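Local coordinates for protein tRNA (cytidine-2'-O-)-methyltransferase TrmJ (Sulfolobus acidocaldarius, PDB 4CNG) that methylates the ribose 2'-hydroxyl of cytidine 32 in tRNA, using S-adenosyl-L-methionine as methyl donor and working as a homodimer, at residues 27-32 and 55-60; 33-38 and 161-166; 110-115 and 147-152. The protein carries 1 engineered substitution. All coordinates share one frame; numbering follows the deposited sequence. Where two conformers were deposited one is given.

Contact 1. Residues 27-32 and 55-60; sequences IVEPEG and NPKADI. Engineered in segment 55-60: Ala-58 (natural residue Cys).
Two neighbouring parallel strands, 22-28 and 50-54, end in loops that run on side by side toward the helices after them, and it is in these loops that Glu-29 and Pro-30 meet Asn-55, Lys-57 and Ala-58. Pro-30 O is the backbone centre of the contact: it accepts Lys-57 N at 2.9 Å and Ala-58 N at 3.0 Å, the two donors arriving from opposite faces of its carbonyl plane. Next to this pair of bonds Pro-30 CG lies 4.2 Å from Pro-56 CB. The carboxylate of Glu-29 takes Asn-55 ND2 on OE2 at 2.8 Å, nearly straight (165°) but from above the carboxylate plane. Lys-57 bends at chi2 (-52°) and runs alongside Glu-29, so that NZ makes a long salt bridge of 3.8 Å to Glu-29 OE1, an oxygen that also pairs with Arg-132. The methyl of Ala-58, an engineered residue in place of cysteine, packs 3.7 Å from Gly-32 C, just where helix 33-45 starts. The two bonds to Pro-30 O fix how the loops lie against each other, while Glu-29, shared among an amide and two cationic side chains, is probably kept ionised.

Contact 2. Residues 33-38 and 161-166; sequences AYNLGF and NLSHAV. With SAH (S-adenosyl-L-homocysteine), chain C.
Asn-35, near the start of helix 33-45, faces Asn-161 and Ser-163 at the start of helix 162-175, and polar bonds dominate where they meet. The two asparagine amides approach from opposite directions with their planes 34° apart. Asn-161 ND2 donates to Asn-35 OD1 at 3.0 Å, with the acceptor close to the donor's amide plane, whereas the return bond from Asn-35 ND2 to Asn-161 OD1, 3.4 Å, is weak; the stronger partner of Asn-35 ND2 is Glu-133 OE2. Asn-161 ND2 also donates to His-164 ND1 at 2.8 Å, near the plane of the imidazole, and these two acceptors together fix the amide's rotation. Ser-163 OG stands 3.2 Å from Asn-35 OD1, and Ser-163 OG is hydrogen-bonded to His-164 NE2 of the second subunit.

Van der Waals contacts of carbon with polar groups are lighter: Phe-38 CB lies 3.8 Å from Ser-163 OG, and Leu-162 CB 4.1 Å from Asn-35 ND2. The cofactor product is met from the same helix start: Ala-165 CB touches SAH C1' at 3.8 Å, and the Leu-162 side chain packs by the ribose.

The short helical segments run nearly parallel, 16° apart with axes 9.1 Å from each other. Leu-162 and Val-166 rest on Phe-130 of strand 125-130 and on Ile-39 of helix 33-45, while His-164 stacks on His-164 of the second subunit, placing the helix pair between sheet and dimer interface, with the cofactor pocket alongside, as in SPOUT methyltransferases.

Contact 3. Residues 110-115 and 147-152; sequences KSIRPI and FLLFIP. With SAH (S-adenosyl-L-homocysteine), chain C.
Ile-112 and Leu-148 join strand 111-112, the outermost within this chain on its side of the sheet, to strand 147-149 in parallel register. Leu-148 N donates to Lys-110 O at 2.8 Å, Leu-148 O receives Ile-112 N, and Phe-150 N continues the pattern to Ile-112 O at 3.1 Å. In the conformer modelled here that last oxygen has a second donor, Arg-113 NH1, arriving from the opposite face of the carbonyl plane.

On the face with Leu-149, Ile-112 sends CG2 to Phe-147 CD1 at 3.6 Å, the two side chains crossing at about a right angle, while Lys-110 O lies at the edge of the same phenyl ring. Leu-149 reaches with CD1 to Arg-113 C at 3.4 Å and on to the ring of Pro-114, which puts its CD 3.6 Å from Pro-152 CD. In the same conformer a bend at chi2 (-69°) folds Arg-113 back over its own strand; its NE comes to the edge of the Phe-150 ring, 3.7 Å from CD2, the planes 78° apart, and Phe-150 CB lies over one guanidinium face, offset toward the rim.

One residue further on, the backbone of Ile-151 pairs with the adenine: Ile-151 N donates to SAH N1 at 2.9 Å, and SAH N6 donates to Ile-151 O. Further out, Ile-95 of strand 93-97 and Leu-117 and Leu-120 of helix 117-121 pack on Ile-112, and Tyr-171 of the second subunit packs on Pro-114 and Ile-151.

In this SPOUT fold, strand pairing thus leads into adenine recognition: these bonds, with those of Leu-149 to Ala-96 and Ser-98, probably help place the Ile-151 N-H and C=O that read the base, while Phe-150 O, buried here, has no polar partner in the model.

In the fold
Contact 2 is the buried one of the three, while contacts 1 and 3 are partly buried and lie on opposite sides of the chain's centre, about 24 Å apart between centres. Contacts 1 and 3 both reach the same parallel sheet, one through loops beyond the strand ends, with charged and amide groups, the other through strand pairing with hydrophobic packing. Contact 2 instead joins two helices through neutral polar side chains. It touches contact 1, whose strand 22-28 leads into helix 33-45, and contact 3, where Ala-165 O meets Ile-151 CD1. Contacts 2 and 3, unlike contact 1, reach the second subunit and share the bound S-adenosyl-L-homocysteine, contact 2 touching the ribose and its N9 junction, contact 3 the adenine.

Contact 1. Residues 27-32 and 55-60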
# COMPACT_ATOMS: atom_id res chain seq x y z
N ILE A 27 -2.85 -11.88 9.34
CA ILE A 27 -1.59 -11.21 9.57
C ILE A 27 -0.84 -11.99 10.65
O ILE A 27 -1.33 -12.11 11.76
CB ILE A 27 -1.77 -9.74 9.97
CG1 ILE A 27 -2.75 -8.99 9.07
CG2 ILE A 27 -0.45 -9.03 10.04
CD1 ILE A 27 -2.32 -8.94 7.62
N VAL A 28 0.33 -12.47 10.32
CA VAL A 28 1.09 -13.36 11.22
C VAL A 28 2.10 -12.56 12.04
O VAL A 28 3.06 -11.99 11.51
CB VAL A 28 1.77 -14.47 10.45
CG1 VAL A 28 2.54 -15.41 11.39
CG2 VAL A 28 0.77 -15.25 9.64
N GLU A 29 1.89 -12.53 13.36
CA GLU A 29 2.80 -11.93 14.33
C GLU A 29 3.27 -10.53 13.96
O GLU A 29 4.47 -10.24 13.97
CB GLU A 29 3.97 -12.89 14.62
CG GLU A 29 3.49 -14.17 15.29
CD GLU A 29 4.60 -15.11 15.77
OE1 GLU A 29 5.72 -15.03 15.25
OE2 GLU A 29 4.32 -15.95 16.65
N PRO A 30 2.33 -9.63 13.69
CA PRO A 30 2.77 -8.26 13.37
C PRO A 30 3.49 -7.64 14.52
O PRO A 30 3.07 -7.74 15.68
CB PRO A 30 1.49 -7.54 13.04
CG PRO A 30 0.46 -8.31 13.82
CD PRO A 30 0.89 -9.77 13.73
N GLU A 31 4.51 -6.87 14.18
CA GLU A 31 5.42 -6.27 15.13
C GLU A 31 5.14 -4.76 15.33
O GLU A 31 5.33 -4.24 16.42
CB GLU A 31 6.86 -6.50 14.63
CG GLU A 31 7.22 -7.99 14.54
CD GLU A 31 8.38 -8.39 13.62
OE1 GLU A 31 8.91 -7.57 12.87
OE2 GLU A 31 8.79 -9.58 13.69
N GLY A 32 4.82 -4.07 14.24
CA GLY A 32 4.65 -2.62 14.29
C GLY A 32 3.22 -2.20 14.56
O GLY A 32 2.31 -2.59 13.84
N ASN A 55 -0.98 -14.11 17.16
CA ASN A 55 0.02 -13.78 18.18
C ASN A 55 0.66 -12.39 17.93
O ASN A 55 1.85 -12.27 17.74
CB ASN A 55 1.11 -14.86 18.22
CG ASN A 55 2.08 -14.67 19.35
OD1 ASN A 55 1.71 -14.11 20.39
ND2 ASN A 55 3.33 -15.06 19.15
N PRO A 56 -0.15 -11.32 17.95
CA PRO A 56 0.38 -9.99 17.67
C PRO A 56 1.43 -9.59 18.70
O PRO A 56 1.24 -9.78 19.89
CB PRO A 56 -0.85 -9.11 17.73
CG PRO A 56 -1.81 -9.83 18.61
CD PRO A 56 -1.58 -11.27 18.28
N LYS A 57 2.50 -9.00 18.24
CA LYS A 57 3.55 -8.41 19.08
C LYS A 57 3.32 -6.89 19.29
O LYS A 57 3.58 -6.38 20.36
CB LYS A 57 4.94 -8.70 18.56
CG LYS A 57 5.17 -10.16 18.17
CD LYS A 57 4.79 -11.12 19.25
CE LYS A 57 5.09 -12.56 18.85
NZ LYS A 57 6.23 -12.45 17.95
N ALA A 58 2.75 -6.24 18.29
CA ALA A 58 2.40 -4.83 18.35
C ALA A 58 1.46 -4.58 19.52
O ALA A 58 0.51 -5.34 19.70
CB ALA A 58 1.73 -4.43 17.04
N ASP A 59 1.58 -3.40 20.13
CA ASP A 59 0.66 -2.91 21.18
C ASP A 59 -0.66 -2.49 20.52
O ASP A 59 -0.71 -1.54 19.75
CB ASP A 59 1.33 -1.71 21.88
CG ASP A 59 0.48 -1.05 22.95
OD1 ASP A 59 -0.74 -1.30 23.06
OD2 ASP A 59 1.05 -0.18 23.65
N ILE A 60 -1.73 -3.23 20.77
CA ILE A 60 -3.01 -3.00 20.11
C ILE A 60 -3.61 -1.63 20.45
O ILE A 60 -4.29 -1.02 19.61
CB ILE A 60 -3.98 -4.14 20.41
CG1 ILE A 60 -3.46 -5.40 19.74
CG2 ILE A 60 -5.38 -3.84 19.93
CD1 ILE A 60 -4.09 -6.65 20.25

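Contact 2. Residues 33-38 and 161-166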
# COMPACT_ATOMS: atom_id res chain seq x y z
N ALA A 33 3.00 -1.34 15.56
CA ALA A 33 1.66 -0.82 15.83
C ALA A 33 1.12 0.01 14.68
O ALA A 33 -0.06 -0.03 14.39
CB ALA A 33 1.64 -0.03 17.11
N TYR A 34 1.99 0.72 14.00
CA TYR A 34 1.55 1.48 12.85
C TYR A 34 1.06 0.52 11.76
O TYR A 34 -0.01 0.72 11.19
CB TYR A 34 2.68 2.38 12.34
CG TYR A 34 4.03 1.72 12.40
CD1 TYR A 34 4.48 0.93 11.37
CD2 TYR A 34 4.80 1.78 13.56
CE1 TYR A 34 5.64 0.21 11.48
CE2 TYR A 34 6.01 1.12 13.64
CZ TYR A 34 6.42 0.33 12.60
OH TYR A 34 7.62 -0.32 12.65
N ASN A 35 1.80 -0.56 11.51
CA ASN A 35 1.35 -1.49 10.49
C ASN A 35 0.02 -2.10 10.86
O ASN A 35 -0.86 -2.22 10.02
CB ASN A 35 2.35 -2.58 10.24
CG ASN A 35 3.48 -2.14 9.39
OD1 ASN A 35 3.29 -1.32 8.50
ND2 ASN A 35 4.64 -2.70 9.59
N LEU A 36 -0.14 -2.53 12.11
CA LEU A 36 -1.41 -3.14 12.49
C LEU A 36 -2.57 -2.14 12.33
O LEU A 36 -3.63 -2.51 11.83
CB LEU A 36 -1.30 -3.70 13.91
CG LEU A 36 -2.57 -4.37 14.45
CD1 LEU A 36 -3.01 -5.49 13.54
CD2 LEU A 36 -2.36 -4.86 15.85
N GLY A 37 -2.39 -0.92 12.79
CA GLY A 37 -3.42 0.07 12.63
C GLY A 37 -3.75 0.40 11.19
O GLY A 37 -4.91 0.51 10.80
N PHE A 38 -2.71 0.54 10.37
CA PHE A 38 -2.91 0.81 8.96
C PHE A 38 -3.63 -0.32 8.27
O PHE A 38 -4.46 -0.09 7.39
CB PHE A 38 -1.57 1.08 8.27
CG PHE A 38 -0.94 2.40 8.61
CD1 PHE A 38 -1.71 3.52 8.78
CD2 PHE A 38 0.43 2.48 8.77
CE1 PHE A 38 -1.10 4.76 9.02
CE2 PHE A 38 1.04 3.70 8.96
CZ PHE A 38 0.26 4.79 9.23
N ASN A 161 6.88 -2.64 2.63
CA ASN A 161 6.37 -2.61 3.98
C ASN A 161 5.06 -3.40 4.04
O ASN A 161 4.21 -3.32 3.18
CB ASN A 161 6.18 -1.19 4.44
CG ASN A 161 5.51 -1.14 5.77
OD1 ASN A 161 6.10 -1.45 6.84
ND2 ASN A 161 4.22 -0.90 5.70
N LEU A 162 4.91 -4.17 5.13
CA LEU A 162 3.78 -5.06 5.33
C LEU A 162 2.42 -4.45 5.00
O LEU A 162 1.65 -5.02 4.25
CB LEU A 162 3.80 -5.52 6.79
CG LEU A 162 2.55 -6.26 7.29
CD1 LEU A 162 2.25 -7.51 6.51
CD2 LEU A 162 2.70 -6.53 8.78
N SER A 163 2.11 -3.29 5.59
CA SER A 163 0.79 -2.74 5.37
C SER A 163 0.56 -2.25 3.95
O SER A 163 -0.59 -2.21 3.48
CB SER A 163 0.47 -1.65 6.36
OG SER A 163 1.26 -0.52 6.21
N HIS A 164 1.62 -1.87 3.26
CA HIS A 164 1.53 -1.47 1.85
C HIS A 164 1.31 -2.65 0.93
O HIS A 164 0.53 -2.55 -0.01
CB HIS A 164 2.73 -0.60 1.47
CG HIS A 164 2.78 0.67 2.27
ND1 HIS A 164 3.27 0.70 3.57
CD2 HIS A 164 2.26 1.89 2.03
CE1 HIS A 164 3.06 1.90 4.07
NE2 HIS A 164 2.48 2.66 3.15
N ALA A 165 1.94 -3.81 1.25
CA ALA A 165 1.63 -5.03 0.57
C ALA A 165 0.15 -5.41 0.74
O ALA A 165 -0.54 -5.78 -0.22
CB ALA A 165 2.53 -6.14 1.04
N VAL A 166 -0.33 -5.30 1.98
CA VAL A 166 -1.73 -5.62 2.25
C VAL A 166 -2.62 -4.66 1.41
O VAL A 166 -3.57 -5.09 0.78
CB VAL A 166 -2.03 -5.47 3.72
CG1 VAL A 166 -3.53 -5.52 3.97
CG2 VAL A 166 -1.34 -6.57 4.52
N SAH C . 12.90 -9.82 5.36
CA SAH C . 11.51 -10.34 5.31
CB SAH C . 10.62 -9.25 4.73
CG SAH C . 9.14 -9.41 5.08
SD SAH C . 8.15 -8.08 4.41
C SAH C . 11.51 -11.60 4.48
O SAH C . 12.52 -11.94 3.87
OXT SAH C . 10.59 -12.38 4.52
C5' SAH C . 6.66 -8.37 5.36
C4' SAH C . 5.51 -9.05 4.63
O4' SAH C . 5.05 -8.18 3.58
C3' SAH C . 5.84 -10.32 3.92
O3' SAH C . 5.87 -11.40 4.87
C2' SAH C . 4.75 -10.43 2.90
O2' SAH C . 3.54 -10.86 3.51
C1' SAH C . 4.60 -8.97 2.47
N9 SAH C . 5.42 -8.58 1.28
C8 SAH C . 6.35 -7.58 1.22
N7 SAH C . 6.73 -7.39 -0.07
C5 SAH C . 6.00 -8.27 -0.82
C6 SAH C . 5.87 -8.51 -2.20
N6 SAH C . 6.59 -7.85 -3.12
N1 SAH C . 5.02 -9.43 -2.59
C2 SAH C . 4.28 -10.09 -1.68
N3 SAH C . 4.30 -9.92 -0.37
C4 SAH C . 5.14 -8.99 0.05

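Contact 3. Residues 110-115 and 147-152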
# COMPACT_ATOMS: atom_id res chain seq x y z
N LYS A 110 3.96 -23.43 -6.64
CA LYS A 110 2.95 -22.63 -5.90
C LYS A 110 2.89 -21.16 -6.25
O LYS A 110 2.05 -20.45 -5.74
CB LYS A 110 3.24 -22.70 -4.37
CG LYS A 110 2.91 -23.99 -3.70
CD LYS A 110 3.10 -23.90 -2.21
CE LYS A 110 2.66 -25.23 -1.67
NZ LYS A 110 2.76 -25.10 -0.24
N SER A 111 3.84 -20.70 -7.04
CA SER A 111 4.00 -19.27 -7.20
C SER A 111 2.93 -18.67 -8.12
O SER A 111 2.69 -19.17 -9.22
CB SER A 111 5.38 -18.98 -7.76
OG SER A 111 5.47 -19.50 -9.07
N ILE A 112 2.37 -17.55 -7.70
CA ILE A 112 1.37 -16.84 -8.50
C ILE A 112 1.57 -15.33 -8.43
O ILE A 112 2.40 -14.84 -7.66
CB ILE A 112 -0.06 -17.19 -8.05
CG1 ILE A 112 -0.30 -16.68 -6.63
CG2 ILE A 112 -0.30 -18.69 -8.13
CD1 ILE A 112 -1.75 -16.73 -6.21
N ARG A 113 0.94 -14.69 -9.40
CA ARG A 113 0.89 -13.23 -9.45
C ARG A 113 -0.54 -12.73 -9.32
O ARG A 113 -1.49 -13.52 -9.33
CB ARG A 113 1.52 -12.72 -10.74
CG ARG A 113 2.93 -13.24 -11.00
CD ARG A 113 3.92 -12.67 -10.00
NE ARG A 113 5.28 -13.13 -10.26
CZ ARG A 113 5.80 -14.24 -9.76
NH1 ARG A 113 5.08 -15.01 -8.96
NH2 ARG A 113 7.05 -14.58 -10.05
N PRO A 114 -0.69 -11.42 -9.16
CA PRO A 114 -2.04 -10.91 -8.88
C PRO A 114 -3.00 -11.18 -10.04
O PRO A 114 -4.19 -11.38 -9.81
CB PRO A 114 -1.81 -9.41 -8.72
CG PRO A 114 -0.40 -9.29 -8.25
CD PRO A 114 0.35 -10.40 -8.93
N ILE A 115 -2.47 -11.18 -11.26
CA ILE A 115 -3.29 -11.43 -12.44
C ILE A 115 -3.98 -12.79 -12.36
O ILE A 115 -5.00 -13.01 -13.02
CB ILE A 115 -2.45 -11.37 -13.73
CG1 ILE A 115 -3.36 -11.39 -14.96
CG2 ILE A 115 -1.46 -12.52 -13.78
CD1 ILE A 115 -4.12 -10.10 -15.18
N PHE A 147 -0.94 -21.47 -2.30
CA PHE A 147 -0.26 -20.64 -3.29
C PHE A 147 0.63 -19.62 -2.57
O PHE A 147 0.41 -19.33 -1.40
CB PHE A 147 -1.27 -19.89 -4.16
CG PHE A 147 -2.11 -20.78 -5.06
CD1 PHE A 147 -1.54 -21.40 -6.15
CD2 PHE A 147 -3.45 -20.96 -4.83
CE1 PHE A 147 -2.31 -22.17 -7.00
CE2 PHE A 147 -4.22 -21.75 -5.67
CZ PHE A 147 -3.65 -22.31 -6.77
N LEU A 148 1.62 -19.11 -3.29
CA LEU A 148 2.53 -18.10 -2.78
C LEU A 148 2.52 -16.93 -3.79
O LEU A 148 3.03 -17.04 -4.91
CB LEU A 148 3.94 -18.65 -2.66
CG LEU A 148 4.94 -17.72 -2.01
CD1 LEU A 148 4.54 -17.36 -0.60
CD2 LEU A 148 6.35 -18.30 -2.07
N LEU A 149 1.93 -15.83 -3.37
CA LEU A 149 1.73 -14.64 -4.20
C LEU A 149 2.88 -13.67 -4.02
O LEU A 149 3.22 -13.30 -2.91
CB LEU A 149 0.43 -13.96 -3.78
CG LEU A 149 0.10 -12.61 -4.44
CD1 LEU A 149 -0.13 -12.73 -5.90
CD2 LEU A 149 -1.07 -11.99 -3.72
N PHE A 150 3.47 -13.30 -5.14
CA PHE A 150 4.44 -12.19 -5.27
C PHE A 150 3.76 -10.99 -5.89
O PHE A 150 3.14 -11.14 -6.94
CB PHE A 150 5.62 -12.63 -6.16
CG PHE A 150 6.64 -11.53 -6.42
CD1 PHE A 150 7.35 -11.00 -5.37
CD2 PHE A 150 6.88 -11.01 -7.70
CE1 PHE A 150 8.24 -9.95 -5.53
CE2 PHE A 150 7.85 -9.99 -7.89
CZ PHE A 150 8.52 -9.49 -6.80
N ILE A 151 3.89 -9.83 -5.26
CA ILE A 151 3.45 -8.57 -5.86
C ILE A 151 4.62 -8.00 -6.63
O ILE A 151 5.67 -7.71 -6.06
CB ILE A 151 3.08 -7.58 -4.74
CG1 ILE A 151 1.96 -8.13 -3.83
CG2 ILE A 151 2.71 -6.24 -5.37
CD1 ILE A 151 1.85 -7.45 -2.48
N PRO A 152 4.42 -7.82 -7.95
CA PRO A 152 5.53 -7.33 -8.76
C PRO A 152 6.03 -5.95 -8.30
O PRO A 152 5.24 -5.08 -8.03
CB PRO A 152 4.93 -7.27 -10.17
CG PRO A 152 3.93 -8.37 -10.18
CD PRO A 152 3.33 -8.33 -8.80
N SAH C . 12.90 -9.82 5.36
CA SAH C . 11.51 -10.34 5.31
CB SAH C . 10.62 -9.25 4.73
CG SAH C . 9.14 -9.41 5.08
SD SAH C . 8.15 -8.08 4.41
C SAH C . 11.51 -11.60 4.48
O SAH C . 12.52 -11.94 3.87
OXT SAH C . 10.59 -12.38 4.52
C5' SAH C . 6.66 -8.37 5.36
C4' SAH C . 5.51 -9.05 4.63
O4' SAH C . 5.05 -8.18 3.58
C3' SAH C . 5.84 -10.32 3.92
O3' SAH C . 5.87 -11.40 4.87
C2' SAH C . 4.75 -10.43 2.90
O2' SAH C . 3.54 -10.86 3.51
C1' SAH C . 4.60 -8.97 2.47
N9 SAH C . 5.42 -8.58 1.28
C8 SAH C . 6.35 -7.58 1.22
N7 SAH C . 6.73 -7.39 -0.07
C5 SAH C . 6.00 -8.27 -0.82
C6 SAH C . 5.87 -8.51 -2.20
N6 SAH C . 6.59 -7.85 -3.12
N1 SAH C . 5.02 -9.43 -2.59
C2 SAH C . 4.28 -10.09 -1.68
N3 SAH C . 4.30 -9.92 -0.37
C4 SAH C . 5.14 -8.99 0.05